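Local coordinates for thioesterase (Pseudomonas aeruginosa, PDB 2O5U), which probably hydrolyses fatty acyl-CoA thioesters, releasing the free acid and coenzyme A, at residues 21-26 and 78-83. Coordinates in Å, arbitrary orientation, origin at the centre of the assembly. Residue numbers count along the deposited sequence, not the author numbering.
Sequences TRWHDN and AFPQRI
Phe79 lays one face of its ring over the backbone of Trp23, whose CA stands 3.7 Å from the ring centroid and only 4° off the normal, a textbook CH-pi contact. The t rotamer of Phe79 (chi1 161°) carries the ring against the start of the 3-10 turn 23-25, where Phe79 CB lies 3.3 Å from Arg22 O and Phe79 CE2 lies 3.5 Å from Trp23 CE3. The two loops come closest at Thr21 and Phe79 (CA atoms 5.2 Å apart) and again at Asn26 and Ala78 (6.2 Å). Asn26, in the m rotamer, grips the Phe79 main chain at both polar groups: Asn26 OD1 accepts from Phe79 N at 3.0 Å, and ND2 donates to Phe79 O at 3.2 Å. At the other end Thr21 OG1, in rotamer p, donates a hydrogen bond to Gln81 O (2.8 Å). That carbonyl ends a type VI turn, 78-81, in which the peptide before Pro80 is cis and Gln81 N hydrogen-bonds to Ala78 O (2.8 Å). Within 21-26, Asp25 N hydrogen-bonds to Arg22 O (2.9 Å) and Arg22 N to Asp25 OD2 (2.8 Å); Arg22 and Asp25 also pair with Asp25 and Arg22, respectively, of a second subunit. Polar side chains of one loop thus meet the backbone of another beside a buried aromatic, joining the loop before central helix 34-53 to that before strand 83-92 of the hotdog fold.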
loop_
_atom_site.group_PDB
_atom_site.type_symbol
_atom_site.label_atom_id
_atom_site.label_comp_id
_atom_site.label_asym_id
_atom_site.label_seq_id
_atom_site.Cartn_x
_atom_site.Cartn_y
_atom_site.Cartn_z
ATOM N N THR A 21 2.471 -13.257 1.336
ATOM C CA THR A 21 2.430 -12.254 0.279
ATOM C C THR A 21 0.963 -11.935 -0.127
ATOM O O THR A 21 0.040 -12.766 0.068
ATOM C CB THR A 21 3.257 -12.656 -0.938
ATOM O OG1 THR A 21 2.871 -13.994 -1.282
ATOM C CG2 THR A 21 4.781 -12.584 -0.583
ATOM N N ARG A 22 0.760 -10.712 -0.651
ATOM C CA ARG A 22 -0.556 -10.238 -1.009
ATOM C C ARG A 22 -0.544 -9.925 -2.480
ATOM O O ARG A 22 0.532 -9.730 -3.073
ATOM C CB ARG A 22 -0.968 -8.983 -0.227
ATOM C CG ARG A 22 -1.145 -9.227 1.327
ATOM C CD ARG A 22 -1.313 -7.882 2.047
ATOM N NE ARG A 22 -1.288 -8.148 3.476
ATOM C CZ ARG A 22 -1.497 -7.238 4.413
ATOM N NH1 ARG A 22 -1.798 -5.992 4.050
ATOM N NH2 ARG A 22 -1.404 -7.578 5.709
ATOM N N TRP A 23 -1.726 -9.906 -3.066
ATOM C CA TRP A 23 -1.897 -9.762 -4.551
ATOM C C TRP A 23 -1.086 -8.576 -5.049
ATOM O O TRP A 23 -0.256 -8.700 -5.992
ATOM C CB TRP A 23 -3.358 -9.544 -4.914
ATOM C CG TRP A 23 -3.479 -9.085 -6.330
ATOM C CD1 TRP A 23 -3.617 -7.789 -6.797
ATOM C CD2 TRP A 23 -3.433 -9.938 -7.497
ATOM N NE1 TRP A 23 -3.653 -7.801 -8.197
ATOM C CE2 TRP A 23 -3.520 -9.096 -8.645
ATOM C CE3 TRP A 23 -3.284 -11.332 -7.675
ATOM C CZ2 TRP A 23 -3.589 -9.606 -9.937
ATOM C CZ3 TRP A 23 -3.312 -11.855 -8.997
ATOM C CH2 TRP A 23 -3.449 -10.972 -10.104
ATOM N N HIS A 24 -1.288 -7.435 -4.381
ATOM C CA HIS A 24 -0.735 -6.190 -4.913
ATOM C C HIS A 24 0.721 -6.012 -4.468
ATOM O O HIS A 24 1.292 -4.929 -4.658
ATOM C CB HIS A 24 -1.611 -4.966 -4.525
ATOM C CG HIS A 24 -1.423 -3.753 -5.406
ATOM N ND1 HIS A 24 -2.161 -2.601 -5.239
ATOM C CD2 HIS A 24 -0.644 -3.547 -6.505
ATOM C CE1 HIS A 24 -1.826 -1.726 -6.172
ATOM N NE2 HIS A 24 -0.902 -2.271 -6.947
ATOM N N ASP A 25 1.300 -7.010 -3.773
ATOM C CA ASP A 25 2.758 -6.960 -3.544
ATOM C C ASP A 25 3.455 -6.882 -4.898
ATOM O O ASP A 25 4.467 -6.180 -5.012
ATOM C CB ASP A 25 3.297 -8.165 -2.786
ATOM C CG ASP A 25 2.906 -8.155 -1.287
ATOM O OD1 ASP A 25 2.454 -7.086 -0.791
ATOM O OD2 ASP A 25 3.073 -9.222 -0.654
ATOM N N ASN A 26 2.912 -7.590 -5.895
ATOM C CA ASN A 26 3.556 -7.573 -7.228
ATOM C C ASN A 26 3.293 -6.224 -7.880
ATOM O O ASN A 26 2.205 -5.672 -7.789
ATOM C CB ASN A 26 3.024 -8.716 -8.134
ATOM C CG ASN A 26 3.456 -10.090 -7.650
ATOM O OD1 ASN A 26 4.415 -10.197 -6.914
ATOM N ND2 ASN A 26 2.738 -11.121 -8.051
ATOM N N ALA A 78 7.870 -13.298 -5.829
ATOM C CA ALA A 78 6.597 -12.845 -6.343
ATOM C C ALA A 78 5.484 -13.442 -5.535
ATOM O O ALA A 78 5.530 -14.651 -5.210
ATOM C CB ALA A 78 6.486 -13.262 -7.865
ATOM N N PHE A 79 4.463 -12.648 -5.228
ATOM C CA PHE A 79 3.194 -13.204 -4.763
ATOM C C PHE A 79 2.809 -14.306 -5.793
ATOM O O PHE A 79 2.960 -14.091 -7.017
ATOM C CB PHE A 79 2.095 -12.113 -4.689
ATOM C CG PHE A 79 0.691 -12.677 -4.664
ATOM C CD1 PHE A 79 0.085 -13.035 -3.455
ATOM C CD2 PHE A 79 -0.008 -12.916 -5.844
ATOM C CE1 PHE A 79 -1.166 -13.583 -3.432
ATOM C CE2 PHE A 79 -1.288 -13.468 -5.812
ATOM C CZ PHE A 79 -1.854 -13.816 -4.610
ATOM N N PRO A 80 2.327 -15.477 -5.321
ATOM C CA PRO A 80 1.974 -15.866 -3.961
ATOM C C PRO A 80 3.051 -16.739 -3.271
ATOM O O PRO A 80 2.719 -17.555 -2.401
ATOM C CB PRO A 80 0.726 -16.711 -4.182
ATOM C CG PRO A 80 1.007 -17.391 -5.516
ATOM C CD PRO A 80 2.013 -16.578 -6.265
ATOM N N GLN A 81 4.312 -16.550 -3.626
ATOM C CA GLN A 81 5.368 -17.235 -2.887
ATOM C C GLN A 81 5.291 -16.970 -1.371
ATOM O O GLN A 81 4.956 -15.843 -0.890
ATOM C CB GLN A 81 6.738 -16.875 -3.470
ATOM C CG GLN A 81 6.912 -17.525 -4.855
ATOM C CD GLN A 81 8.237 -17.185 -5.480
ATOM O OE1 GLN A 81 8.568 -16.022 -5.625
ATOM N NE2 GLN A 81 9.028 -18.199 -5.800
ATOM N N ARG A 82 5.612 -18.007 -0.598
ATOM C CA ARG A 82 5.701 -17.835 0.850
ATOM C C ARG A 82 7.135 -17.396 1.220
ATOM O O ARG A 82 8.109 -17.995 0.796
ATOM C CB ARG A 82 5.296 -19.140 1.585
ATOM C CG ARG A 82 3.932 -19.748 1.147
ATOM C CD ARG A 82 3.780 -21.149 1.740
ATOM N NE ARG A 82 2.607 -21.839 1.197
ATOM N N ILE A 83 7.231 -16.339 2.009
ATOM C CA ILE A 83 8.500 -15.742 2.346
ATOM C C ILE A 83 8.679 -15.797 3.867
ATOM O O ILE A 83 7.732 -16.102 4.600
ATOM C CB ILE A 83 8.668 -14.289 1.745
ATOM C CG1 ILE A 83 7.710 -13.243 2.378
ATOM C CG2 ILE A 83 8.535 -14.292 0.154
ATOM C CD1 ILE A 83 8.329 -12.474 3.619
HETATM O O HOH W 1 2.347 -16.273 1.157
#